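Local coordinates for hypothetical protein (Staphylococcus aureus subsp. aureus, PDB 1QYI) that is of unknown function but carries a HAD-like hydrolase region and so is probably a hydrolase of the haloacid dehalogenase superfamily, at residues 3-8 with 291-296; 10-15 with 247-252; 223-228 with 255-260; 234-239 with 261-266. One frame throughout, in Å; residues are numbered along the deposited sequence.

Contact 1: residues 3-8 with 291-296; sequences KILFDV and IAALYG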
loop_
_atom_site.group_PDB
_atom_site.type_symbol
_atom_site.label_atom_id
_atom_site.label_comp_id
_atom_site.label_asym_id
_atom_site.label_seq_id
_atom_site.Cartn_x
_atom_site.Cartn_y
_atom_site.Cartn_z
ATOM N N LYS A 3 2.281 -23.050 16.456
ATOM C CA LYS A 3 1.700 -22.133 15.495
ATOM C C LYS A 3 2.735 -21.493 14.579
ATOM O O LYS A 3 3.908 -21.361 14.923
ATOM C CB LYS A 3 0.910 -21.044 16.226
ATOM C CG LYS A 3 -0.582 -21.335 16.344
ATOM C CD LYS A 3 -1.322 -20.224 17.078
ATOM C CE LYS A 3 -2.816 -20.247 16.779
ATOM N NZ LYS A 3 -3.093 -19.876 15.359
ATOM N N ILE A 4 2.288 -21.112 13.392
ATOM C CA ILE A 4 3.158 -20.473 12.426
ATOM C C ILE A 4 2.415 -19.259 11.887
ATOM O O ILE A 4 1.429 -19.396 11.181
ATOM C CB ILE A 4 3.533 -21.437 11.292
ATOM C CG1 ILE A 4 4.221 -20.656 10.171
ATOM C CG2 ILE A 4 2.298 -22.147 10.816
ATOM C CD1 ILE A 4 4.926 -21.550 9.169
ATOM N N LEU A 5 2.907 -18.077 12.242
ATOM C CA LEU A 5 2.282 -16.845 11.825
ATOM C C LEU A 5 2.906 -16.297 10.550
ATOM O O LEU A 5 4.126 -16.093 10.468
ATOM C CB LEU A 5 2.367 -15.817 12.950
ATOM C CG LEU A 5 2.055 -16.355 14.349
ATOM C CD1 LEU A 5 2.160 -15.227 15.351
ATOM C CD2 LEU A 5 0.666 -16.986 14.389
ATOM N N PHE A 6 2.041 -16.052 9.562
ATOM C CA PHE A 6 2.424 -15.545 8.244
ATOM C C PHE A 6 2.130 -14.068 8.030
ATOM O O PHE A 6 1.203 -13.500 8.611
ATOM C CB PHE A 6 1.678 -16.322 7.160
ATOM C CG PHE A 6 2.222 -17.699 6.904
ATOM C CD1 PHE A 6 3.358 -17.871 6.110
ATOM C CD2 PHE A 6 1.589 -18.826 7.436
ATOM C CE1 PHE A 6 3.854 -19.136 5.842
ATOM C CE2 PHE A 6 2.074 -20.097 7.178
ATOM C CZ PHE A 6 3.215 -20.256 6.375
ATOM N N ASP A 7 2.938 -13.450 7.178
ATOM C CA ASP A 7 2.743 -12.055 6.801
ATOM C C ASP A 7 2.211 -12.174 5.377
ATOM O O ASP A 7 2.426 -13.199 4.735
ATOM C CB ASP A 7 4.065 -11.292 6.824
ATOM C CG ASP A 7 3.915 -9.851 6.378
ATOM O OD1 ASP A 7 2.835 -9.260 6.586
ATOM O OD2 ASP A 7 4.884 -9.297 5.823
ATOM N N VAL A 8 1.517 -11.155 4.882
ATOM C CA VAL A 8 0.953 -11.243 3.544
ATOM C C VAL A 8 1.852 -10.677 2.452
ATOM O O VAL A 8 2.352 -11.432 1.617
ATOM C CB VAL A 8 -0.425 -10.574 3.483
ATOM C CG1 VAL A 8 -1.068 -10.857 2.145
ATOM C CG2 VAL A 8 -1.310 -11.107 4.613
ATOM N N ILE A 291 0.471 -11.082 18.195
ATOM C CA ILE A 291 -0.056 -11.636 19.440
ATOM C C ILE A 291 -1.553 -11.938 19.312
ATOM O O ILE A 291 -2.065 -12.894 19.904
ATOM C CB ILE A 291 0.186 -10.655 20.616
ATOM C CG1 ILE A 291 1.694 -10.490 20.826
ATOM C CG2 ILE A 291 -0.491 -11.165 21.884
ATOM C CD1 ILE A 291 2.090 -9.545 21.963
ATOM N N ALA A 292 -2.241 -11.115 18.528
ATOM C CA ALA A 292 -3.665 -11.279 18.297
ATOM C C ALA A 292 -3.904 -12.474 17.378
ATOM O O ALA A 292 -4.891 -13.194 17.518
ATOM C CB ALA A 292 -4.230 -10.022 17.671
ATOM N N ALA A 293 -2.988 -12.674 16.439
ATOM C CA ALA A 293 -3.076 -13.767 15.486
ATOM C C ALA A 293 -2.712 -15.095 16.136
ATOM O O ALA A 293 -3.018 -16.171 15.606
ATOM C CB ALA A 293 -2.157 -13.502 14.316
ATOM N N LEU A 294 -2.073 -15.015 17.293
ATOM C CA LEU A 294 -1.647 -16.208 18.001
ATOM C C LEU A 294 -2.669 -16.704 19.016
ATOM O O LEU A 294 -3.066 -17.863 18.964
ATOM C CB LEU A 294 -0.307 -15.940 18.690
ATOM C CG LEU A 294 0.549 -17.149 19.084
ATOM C CD1 LEU A 294 2.009 -16.734 19.226
ATOM C CD2 LEU A 294 0.026 -17.738 20.363
ATOM N N TYR A 295 -3.098 -15.837 19.930
ATOM C CA TYR A 295 -4.060 -16.239 20.952
ATOM C C TYR A 295 -5.528 -16.110 20.539
ATOM O O TYR A 295 -6.387 -16.828 21.048
ATOM C CB TYR A 295 -3.815 -15.450 22.240
ATOM C CG TYR A 295 -2.428 -15.623 22.807
ATOM C CD1 TYR A 295 -1.928 -16.891 23.106
ATOM C CD2 TYR A 295 -1.602 -14.516 23.033
ATOM C CE1 TYR A 295 -0.637 -17.055 23.614
ATOM C CE2 TYR A 295 -0.308 -14.671 23.540
ATOM C CZ TYR A 295 0.166 -15.942 23.827
ATOM O OH TYR A 295 1.443 -16.116 24.317
ATOM N N GLY A 296 -5.820 -15.204 19.617
ATOM C CA GLY A 296 -7.194 -15.025 19.189
ATOM C C GLY A 296 -7.439 -13.554 18.940
ATOM O O GLY A 296 -6.851 -12.703 19.604
#
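Lys3 and Leu5 of strand 3-6 both project toward the last turn of helix 288-295, where Leu294 and Ala293 receive them. Traced outward from CB, the Lys3 chain makes its first contact at CD: Lys3 CD lies 3.5 Å from Leu294 O and 4.1 Å from Leu294 CG. Lys3 CE comes closer to the same oxygen, Leu294 O, at 3.2 Å, so aliphatic carbon packs on the carbonyl at the C-terminal end of the helix. The chain is extended through CE and bends only at its final torsion (chi4 -68°), which sets NZ 3.7 Å from Ala293 O. That is proximity rather than a hydrogen bond, although a cation near the carbonyl end of a helix is probably favourable. Lys3 also makes a cation-pi contact with Phe262. The strand is an inner one of the parallel sheet, flanked by 233-237 and 318-322, in a HAD-like fold: it runs directly into Asp7, and the sequence there matches the DxD signature of the superfamily, whose first aspartate is the nucleophile in relatives. Asp323 and Asp327 approach Asp7, as expected of such a site. Leu5 supplies the apolar half of the contact, two residues further along the same face. Its two methyls divide the work: Leu5 CD1 meets Leu294 CD1 at 4.2 Å, the two side chains crossing at about a right angle, while Leu5 CD2 lies 4.5 Å from Ala293 CB. Strand and helix axes pass 9.2 Å apart at 143°, so the helix runs roughly against the strand, and Val318 extends the surface on which Leu5 and Leu294 rest.

Contact 2: residues 10-15 with 247-252; sequences GVFLSE and VPFENL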
loop_
_atom_site.group_PDB
_atom_site.type_symbol
_atom_site.label_atom_id
_atom_site.label_comp_id
_atom_site.label_asym_id
_atom_site.label_seq_id
_atom_site.Cartn_x
_atom_site.Cartn_y
_atom_site.Cartn_z
ATOM N N GLY A 10 5.038 -9.588 0.593
ATOM C CA GLY A 10 6.414 -10.030 0.671
ATOM C C GLY A 10 6.506 -11.523 0.911
ATOM O O GLY A 10 7.605 -12.072 0.943
ATOM N N VAL A 11 5.352 -12.175 1.070
ATOM C CA VAL A 11 5.289 -13.614 1.329
ATOM C C VAL A 11 4.391 -14.350 0.336
ATOM O O VAL A 11 4.841 -15.216 -0.414
ATOM C CB VAL A 11 4.738 -13.908 2.750
ATOM C CG1 VAL A 11 4.560 -15.405 2.937
ATOM C CG2 VAL A 11 5.669 -13.346 3.804
ATOM N N PHE A 12 3.107 -14.001 0.371
ATOM C CA PHE A 12 2.091 -14.601 -0.486
ATOM C C PHE A 12 1.777 -13.693 -1.669
ATOM O O PHE A 12 1.627 -14.156 -2.804
ATOM C CB PHE A 12 0.810 -14.826 0.319
ATOM C CG PHE A 12 0.909 -15.931 1.346
ATOM C CD1 PHE A 12 0.804 -17.274 0.962
ATOM C CD2 PHE A 12 1.063 -15.632 2.700
ATOM C CE1 PHE A 12 0.845 -18.304 1.912
ATOM C CE2 PHE A 12 1.104 -16.653 3.655
ATOM C CZ PHE A 12 0.993 -17.999 3.260
ATOM N N LEU A 13 1.662 -12.396 -1.396
ATOM C CA LEU A 13 1.346 -11.410 -2.428
ATOM C C LEU A 13 2.369 -10.278 -2.432
ATOM O O LEU A 13 3.099 -10.095 -1.464
ATOM C CB LEU A 13 -0.034 -10.818 -2.162
ATOM C CG LEU A 13 -1.201 -11.748 -1.805
ATOM C CD1 LEU A 13 -2.395 -10.879 -1.447
ATOM C CD2 LEU A 13 -1.545 -12.690 -2.966
ATOM N N SER A 14 2.432 -9.521 -3.519
ATOM C CA SER A 14 3.362 -8.407 -3.569
ATOM C C SER A 14 2.560 -7.119 -3.546
ATOM O O SER A 14 1.332 -7.159 -3.576
ATOM C CB SER A 14 4.242 -8.478 -4.818
ATOM O OG SER A 14 3.469 -8.638 -5.990
ATOM N N GLU A 15 3.248 -5.984 -3.476
ATOM C CA GLU A 15 2.584 -4.682 -3.427
ATOM C C GLU A 15 2.527 -3.974 -4.774
ATOM O O GLU A 15 1.989 -2.873 -4.871
ATOM C CB GLU A 15 3.297 -3.770 -2.431
ATOM C CG GLU A 15 3.164 -4.178 -0.978
ATOM C CD GLU A 15 4.002 -3.303 -0.062
ATOM O OE1 GLU A 15 5.238 -3.260 -0.255
ATOM O OE2 GLU A 15 3.432 -2.664 0.850
ATOM N N VAL A 247 -10.615 -10.494 1.084
ATOM C CA VAL A 247 -11.014 -10.600 -0.312
ATOM C C VAL A 247 -9.980 -11.285 -1.194
ATOM O O VAL A 247 -10.302 -12.238 -1.905
ATOM C CB VAL A 247 -11.340 -9.212 -0.896
ATOM C CG1 VAL A 247 -11.779 -9.331 -2.344
ATOM C CG2 VAL A 247 -12.431 -8.553 -0.066
ATOM N N PRO A 248 -8.723 -10.819 -1.162
ATOM C CA PRO A 248 -7.692 -11.447 -1.995
ATOM C C PRO A 248 -7.531 -12.937 -1.679
ATOM O O PRO A 248 -7.625 -13.782 -2.568
ATOM C CB PRO A 248 -6.434 -10.646 -1.658
ATOM C CG PRO A 248 -6.981 -9.303 -1.242
ATOM C CD PRO A 248 -8.178 -9.672 -0.417
ATOM N N PHE A 249 -7.299 -13.253 -0.408
ATOM C CA PHE A 249 -7.127 -14.641 0.011
ATOM C C PHE A 249 -8.350 -15.485 -0.318
ATOM O O PHE A 249 -8.237 -16.659 -0.678
ATOM C CB PHE A 249 -6.821 -14.722 1.514
ATOM C CG PHE A 249 -5.350 -14.620 1.840
ATOM C CD1 PHE A 249 -4.591 -13.547 1.384
ATOM C CD2 PHE A 249 -4.725 -15.595 2.609
ATOM C CE1 PHE A 249 -3.233 -13.447 1.689
ATOM C CE2 PHE A 249 -3.364 -15.500 2.919
ATOM C CZ PHE A 249 -2.623 -14.420 2.454
ATOM N N GLU A 250 -9.516 -14.873 -0.192
ATOM C CA GLU A 250 -10.784 -15.522 -0.479
ATOM C C GLU A 250 -10.830 -15.914 -1.958
ATOM O O GLU A 250 -10.969 -17.088 -2.288
ATOM C CB GLU A 250 -11.908 -14.548 -0.113
ATOM C CG GLU A 250 -13.206 -14.731 -0.852
ATOM C CD GLU A 250 -13.709 -16.142 -0.803
ATOM O OE1 GLU A 250 -13.786 -16.702 0.310
ATOM O OE2 GLU A 250 -14.031 -16.687 -1.879
ATOM N N ASN A 251 -10.691 -14.921 -2.833
ATOM C CA ASN A 251 -10.703 -15.127 -4.281
ATOM C C ASN A 251 -9.655 -16.151 -4.728
ATOM O O ASN A 251 -9.885 -16.908 -5.670
ATOM C CB ASN A 251 -10.484 -13.772 -4.980
ATOM C CG ASN A 251 -10.125 -13.900 -6.463
ATOM O OD1 ASN A 251 -8.988 -13.638 -6.862
ATOM N ND2 ASN A 251 -11.095 -14.288 -7.280
ATOM N N LEU A 252 -8.521 -16.190 -4.034
ATOM C CA LEU A 252 -7.438 -17.107 -4.383
ATOM C C LEU A 252 -7.596 -18.529 -3.864
ATOM O O LEU A 252 -6.977 -19.455 -4.390
ATOM C CB LEU A 252 -6.107 -16.542 -3.897
ATOM C CG LEU A 252 -5.688 -15.220 -4.542
ATOM C CD1 LEU A 252 -4.554 -14.611 -3.745
ATOM C CD2 LEU A 252 -5.279 -15.465 -5.986
#
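Leu13, which meets three residues of helix 242-252, has its carbonyl held within the loop: Gly10 N donates to Leu13 O at 2.9 Å, a bond running from the earlier residue to the later one. No polar bond crosses to the helix, and the joining is done by apolar side chains. Leu13 CG is anti to the carbonyl carbon (chi1 -46°) and bears both methyls toward the helix. CD1 goes between two neighbours, 4.1 Å from Pro248 CB and equally far from Phe249 CE1, whereas Leu13 CD2 slides past Leu252 in the opposite direction and touches its CD1 at 3.7 Å. One leucine thus spans residues on successive turns of the helix, whose kink lies at Pro248. Beside it the rings of Phe12 and Phe249 form a T-shaped (edge-to-face) stack, with centroids 5.5 Å apart and planes at 71°. Phe249 supplies the edge and Phe12 the face. Phe249 CZ leads, 3.9 Å from Phe12 CD2, and CE2 stands over the ring. Although the CB of Phe249 leaves its helix obliquely to the loop, the far end of the ring closes the distance. Phe12 is further held by an edge-to-face pair with Phe6. The loop follows strand 3-6 and the probable DxD motif, and its backbone bonds, Phe12 with Leu214 and Ser14 with Ile212, pair the chain entering the large helical insertion with the chain leaving it, consistent with the flap that joins core and cap in HAD proteins. The contact therefore lies between helix 242-252, which connects strands 233-237 and 263-264, and the link from strand 3-6 to helix 16-31.

Contact 3: residues 223-228 with 255-260; sequences LLNDLK and LPYFEA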
loop_
_atom_site.group_PDB
_atom_site.type_symbol
_atom_site.label_atom_id
_atom_site.label_comp_id
_atom_site.label_asym_id
_atom_site.label_seq_id
_atom_site.Cartn_x
_atom_site.Cartn_y
_atom_site.Cartn_z
ATOM N N LEU A 223 1.373 -26.835 0.461
ATOM C CA LEU A 223 2.287 -26.530 1.553
ATOM C C LEU A 223 1.502 -26.224 2.817
ATOM O O LEU A 223 1.826 -26.720 3.893
ATOM C CB LEU A 223 3.171 -25.332 1.187
ATOM C CG LEU A 223 3.857 -24.538 2.311
ATOM C CD1 LEU A 223 4.851 -25.422 3.067
ATOM C CD2 LEU A 223 4.549 -23.321 1.709
ATOM N N LEU A 224 0.467 -25.403 2.688
ATOM C CA LEU A 224 -0.362 -25.043 3.838
ATOM C C LEU A 224 -1.087 -26.270 4.373
ATOM O O LEU A 224 -1.188 -26.468 5.583
ATOM C CB LEU A 224 -1.382 -23.970 3.445
ATOM C CG LEU A 224 -0.778 -22.630 3.022
ATOM C CD1 LEU A 224 -1.885 -21.675 2.612
ATOM C CD2 LEU A 224 0.043 -22.060 4.170
ATOM N N ASN A 225 -1.592 -27.085 3.452
ATOM C CA ASN A 225 -2.307 -28.306 3.790
ATOM C C ASN A 225 -1.412 -29.260 4.583
ATOM O O ASN A 225 -1.820 -29.774 5.620
ATOM C CB ASN A 225 -2.800 -28.979 2.505
ATOM C CG ASN A 225 -3.816 -30.072 2.768
ATOM O OD1 ASN A 225 -4.813 -29.861 3.467
ATOM N ND2 ASN A 225 -3.577 -31.244 2.198
ATOM N N ASP A 226 -0.195 -29.497 4.103
ATOM C CA ASP A 226 0.717 -30.387 4.812
ATOM C C ASP A 226 1.110 -29.763 6.143
ATOM O O ASP A 226 1.279 -30.468 7.133
ATOM C CB ASP A 226 1.981 -30.665 3.994
ATOM C CG ASP A 226 1.681 -31.239 2.626
ATOM O OD1 ASP A 226 0.650 -31.934 2.465
ATOM O OD2 ASP A 226 2.499 -31.010 1.709
ATOM N N LEU A 227 1.263 -28.441 6.164
ATOM C CA LEU A 227 1.626 -27.732 7.388
ATOM C C LEU A 227 0.608 -28.075 8.466
ATOM O O LEU A 227 0.967 -28.323 9.621
ATOM C CB LEU A 227 1.638 -26.224 7.143
ATOM C CG LEU A 227 2.968 -25.462 7.119
ATOM C CD1 LEU A 227 4.072 -26.283 6.484
ATOM C CD2 LEU A 227 2.751 -24.154 6.362
ATOM N N LYS A 228 -0.666 -28.096 8.086
ATOM C CA LYS A 228 -1.721 -28.435 9.024
ATOM C C LYS A 228 -1.612 -29.920 9.334
ATOM O O LYS A 228 -1.809 -30.343 10.476
ATOM C CB LYS A 228 -3.091 -28.092 8.429
ATOM C CG LYS A 228 -3.516 -26.633 8.674
ATOM C CD LYS A 228 -4.277 -26.063 7.485
ATOM C CE LYS A 228 -5.758 -25.932 7.759
ATOM N NZ LYS A 228 -6.055 -24.769 8.637
ATOM N N LEU A 255 -7.891 -18.576 1.974
ATOM C CA LEU A 255 -8.630 -18.308 3.200
ATOM C C LEU A 255 -9.003 -19.560 3.997
ATOM O O LEU A 255 -8.868 -19.584 5.214
ATOM C CB LEU A 255 -9.888 -17.501 2.877
ATOM C CG LEU A 255 -10.489 -16.769 4.072
ATOM C CD1 LEU A 255 -9.467 -15.791 4.626
ATOM C CD2 LEU A 255 -11.754 -16.048 3.640
ATOM N N PRO A 256 -9.488 -20.615 3.322
ATOM C CA PRO A 256 -9.864 -21.845 4.030
ATOM C C PRO A 256 -8.779 -22.451 4.937
ATOM O O PRO A 256 -9.080 -23.292 5.791
ATOM C CB PRO A 256 -10.268 -22.780 2.890
ATOM C CG PRO A 256 -10.906 -21.830 1.915
ATOM C CD PRO A 256 -9.928 -20.666 1.913
ATOM N N TYR A 257 -7.531 -22.017 4.758
ATOM C CA TYR A 257 -6.400 -22.513 5.555
ATOM C C TYR A 257 -6.080 -21.603 6.733
ATOM O O TYR A 257 -5.106 -21.832 7.449
ATOM C CB TYR A 257 -5.146 -22.625 4.691
ATOM C CG TYR A 257 -5.305 -23.556 3.521
ATOM C CD1 TYR A 257 -5.336 -24.943 3.705
ATOM C CD2 TYR A 257 -5.438 -23.056 2.230
ATOM C CE1 TYR A 257 -5.499 -25.806 2.627
ATOM C CE2 TYR A 257 -5.604 -23.900 1.147
ATOM C CZ TYR A 257 -5.635 -25.272 1.345
ATOM O OH TYR A 257 -5.815 -26.094 0.258
ATOM N N PHE A 258 -6.903 -20.579 6.932
ATOM C CA PHE A 258 -6.696 -19.629 8.016
ATOM C C PHE A 258 -8.005 -19.356 8.743
ATOM O O PHE A 258 -8.963 -18.898 8.128
ATOM C CB PHE A 258 -6.166 -18.307 7.458
ATOM C CG PHE A 258 -4.881 -18.437 6.707
ATOM C CD1 PHE A 258 -3.665 -18.319 7.364
ATOM C CD2 PHE A 258 -4.880 -18.688 5.339
ATOM C CE1 PHE A 258 -2.472 -18.445 6.673
ATOM C CE2 PHE A 258 -3.689 -18.817 4.640
ATOM C CZ PHE A 258 -2.482 -18.695 5.309
ATOM N N GLU A 259 -8.050 -19.633 10.043
ATOM C CA GLU A 259 -9.252 -19.374 10.834
ATOM C C GLU A 259 -9.432 -17.870 10.957
ATOM O O GLU A 259 -8.481 -17.153 11.248
ATOM C CB GLU A 259 -9.113 -19.965 12.233
ATOM C CG GLU A 259 -10.168 -20.985 12.566
ATOM C CD GLU A 259 -10.112 -22.174 11.642
ATOM O OE1 GLU A 259 -10.371 -21.992 10.432
ATOM O OE2 GLU A 259 -9.795 -23.285 12.127
ATOM N N ALA A 260 -10.654 -17.394 10.763
ATOM C CA ALA A 260 -10.922 -15.967 10.849
ATOM C C ALA A 260 -10.508 -15.324 12.177
ATOM O O ALA A 260 -10.214 -14.126 12.223
ATOM C CB ALA A 260 -12.402 -15.693 10.574
HETATM O O HOH W 1 -8.031 -23.380 9.579
HETATM O O HOH W 2 -4.996 -22.435 10.152
#
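Leu224 and Tyr257 carry the apolar part of this contact. Leu224 CB stands over one face of the tyrosine ring, 4.2 Å from the centroid and 22° off the normal, a CH-pi contact displaced toward the rim. The CG of Leu224 is anti to the carbonyl carbon (chi1 -64°), and beyond it Leu224 CD1 lies 3.8 Å from Tyr257 CD2 and 3.9 Å from Phe258 CE2, filling the angle between the two rings. Asn225 CB adds an oblique touch at CE1 of Tyr257. These rings belong to the loop between helix 242-252 and strand 263-264, the return leg of a beta-alpha-beta crossover, and helix 217-229 packs on it just before the chain enters strand 233-237. Phe258 reaches that strand's Leu234 and Ile236. The polar contacts come from Lys228, whose CD passes the edge of the Tyr257 ring. Its chain bends at three torsions, and NZ reaches Tyr257 O at 3.3 Å, a weak hydrogen bond. A water reinforces it, donating to Tyr257 O at 2.8 Å and accepting weakly from NZ. A second water accepts from Lys228 NZ at 2.6 Å and donates weakly to Glu259 OE1, linking opposite charges that do not touch directly.

Contact 4: residues 234-239 with 261-266; sequences LGIATG and DFIATA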
loop_
_atom_site.group_PDB
_atom_site.type_symbol
_atom_site.label_atom_id
_atom_site.label_comp_id
_atom_site.label_asym_id
_atom_site.label_seq_id
_atom_site.Cartn_x
_atom_site.Cartn_y
_atom_site.Cartn_z
ATOM N N LEU A 234 -2.224 -22.374 11.700
ATOM C CA LEU A 234 -1.807 -21.220 10.905
ATOM C C LEU A 234 -2.383 -19.878 11.381
ATOM O O LEU A 234 -3.449 -19.830 11.993
ATOM C CB LEU A 234 -2.171 -21.455 9.437
ATOM C CG LEU A 234 -1.761 -22.812 8.848
ATOM C CD1 LEU A 234 -2.021 -22.815 7.350
ATOM C CD2 LEU A 234 -0.291 -23.077 9.122
ATOM N N GLY A 235 -1.656 -18.796 11.102
ATOM C CA GLY A 235 -2.093 -17.467 11.498
ATOM C C GLY A 235 -1.609 -16.360 10.568
ATOM O O GLY A 235 -0.604 -16.531 9.873
ATOM N N ILE A 236 -2.319 -15.229 10.546
ATOM C CA ILE A 236 -1.951 -14.089 9.693
ATOM C C ILE A 236 -1.876 -12.728 10.412
ATOM O O ILE A 236 -2.804 -12.347 11.123
ATOM C CB ILE A 236 -2.948 -13.911 8.503
ATOM C CG1 ILE A 236 -2.869 -15.107 7.560
ATOM C CG2 ILE A 236 -2.585 -12.671 7.688
ATOM C CD1 ILE A 236 -1.528 -15.244 6.880
ATOM N N ALA A 237 -0.770 -12.015 10.207
ATOM C CA ALA A 237 -0.552 -10.670 10.754
ATOM C C ALA A 237 -0.029 -9.803 9.602
ATOM O O ALA A 237 1.093 -10.005 9.130
ATOM C CB ALA A 237 0.475 -10.697 11.898
ATOM N N THR A 238 -0.835 -8.851 9.136
ATOM C CA THR A 238 -0.414 -7.982 8.033
ATOM C C THR A 238 -0.716 -6.507 8.294
ATOM O O THR A 238 -1.461 -6.167 9.214
ATOM C CB THR A 238 -1.107 -8.374 6.704
ATOM O OG1 THR A 238 -0.661 -7.501 5.659
ATOM C CG2 THR A 238 -2.619 -8.270 6.836
ATOM N N GLY A 239 -0.124 -5.642 7.473
ATOM C CA GLY A 239 -0.345 -4.212 7.595
ATOM C C GLY A 239 -1.532 -3.795 6.745
ATOM O O GLY A 239 -1.962 -2.644 6.774
ATOM N N ASP A 261 -10.479 -16.101 13.257
ATOM C CA ASP A 261 -10.106 -15.541 14.555
ATOM C C ASP A 261 -8.602 -15.383 14.731
ATOM O O ASP A 261 -8.132 -14.799 15.710
ATOM C CB ASP A 261 -10.670 -16.400 15.690
ATOM C CG ASP A 261 -11.565 -15.607 16.623
ATOM O OD1 ASP A 261 -12.299 -16.227 17.423
ATOM O OD2 ASP A 261 -11.533 -14.356 16.556
ATOM N N PHE A 262 -7.846 -15.898 13.772
ATOM C CA PHE A 262 -6.400 -15.819 13.839
ATOM C C PHE A 262 -5.808 -15.024 12.685
ATOM O O PHE A 262 -4.716 -15.324 12.201
ATOM C CB PHE A 262 -5.819 -17.227 13.866
ATOM C CG PHE A 262 -6.283 -18.042 15.034
ATOM C CD1 PHE A 262 -6.050 -17.607 16.332
ATOM C CD2 PHE A 262 -6.955 -19.243 14.840
ATOM C CE1 PHE A 262 -6.478 -18.358 17.423
ATOM C CE2 PHE A 262 -7.389 -20.005 15.920
ATOM C CZ PHE A 262 -7.147 -19.560 17.214
ATOM N N ILE A 263 -6.550 -14.020 12.232
ATOM C CA ILE A 263 -6.083 -13.154 11.165
ATOM C C ILE A 263 -6.106 -11.727 11.689
ATOM O O ILE A 263 -7.166 -11.114 11.810
ATOM C CB ILE A 263 -6.972 -13.255 9.919
ATOM C CG1 ILE A 263 -6.988 -14.699 9.404
ATOM C CG2 ILE A 263 -6.456 -12.303 8.842
ATOM C CD1 ILE A 263 -7.804 -14.909 8.128
ATOM N N ALA A 264 -4.929 -11.216 12.031
ATOM C CA ALA A 264 -4.796 -9.857 12.545
ATOM C C ALA A 264 -4.441 -8.921 11.385
ATOM O O ALA A 264 -3.558 -9.229 10.579
ATOM C CB ALA A 264 -3.709 -9.817 13.615
ATOM N N THR A 265 -5.128 -7.786 11.301
ATOM C CA THR A 265 -4.886 -6.830 10.228
ATOM C C THR A 265 -4.722 -5.416 10.763
ATOM O O THR A 265 -4.790 -5.184 11.975
ATOM C CB THR A 265 -6.052 -6.798 9.216
ATOM O OG1 THR A 265 -7.218 -6.234 9.839
ATOM C CG2 THR A 265 -6.377 -8.201 8.722
ATOM N N ALA A 266 -4.519 -4.474 9.841
ATOM C CA ALA A 266 -4.340 -3.066 10.177
ATOM C C ALA A 266 -5.617 -2.490 10.773
ATOM O O ALA A 266 -5.590 -1.458 11.441
ATOM C CB ALA A 266 -3.938 -2.278 8.928
#
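Ile236 and Ile263 lie side by side on one face of the sheet, pointing the same way, with Ile236 CB 3.9 Å from Ile263 CG2. CG2 of each isoleucine is anti to its backbone N, and the two branches meet at 4.1 Å, CG2 to CG2. Ala237 and Ala264 occupy the opposite face, where helix 288-295 covers them through Ser289. Each of these pairs is a beta bridge, and bridged residues share a face; the segments run parallel, 6° apart. Ile236 bonds on both sides of Ile263: Ile236 N donates to Phe262 O at 2.9 Å, nearly straight at 171°, and Ala264 N donates to Ile236 O at 2.6 Å. Thr238 N then continues the ladder to Ala264 O, reaching it tilted 23° from the carbonyl plane. The pair forms the two strands of a beta-alpha-beta unit crossing over through helix 242-252, at the edge of the Rossmann-like HAD sheet. Thr238 directly follows the end of strand 233-237, a position consistent with motif II of the superfamily. Thr238 OG1, anti to its backbone N, accepts from Arg240 N, and the CG2 methyl is left 4.2 Å from Thr265 CG2. Thr265 OG1 serves as an N-cap on Ser267 N, starting helix 266-275, while Asp268 accepts from Thr265 N. At the other end Phe262 CB lies 4.0 Å from Leu234 O, while its ring leads away from strand 233-237.

In the fold
From the N terminus, strand 3-6 enters contact 1 and its partner helix comes last of all, so contact 1 encloses the other three along the chain. Contact 2 opens next, at the loop 10-15, and spans the helical insertion before closing on helix 242-252. Contacts 3 and 4 open at helix 217-229 and strand 233-237 before that closure and end after it, so each crosses contact 2, and they also cross one another. In space, contacts 1 and 4 share the sheet, where Phe6 N approaches Gly235 O at 2.7 Å, probably a hydrogen bond. Phe6, Phe12, Phe249 and Phe258 join contacts 1, 2 and 3 in an aromatic cluster on the face of the sheet away from helix 288-295.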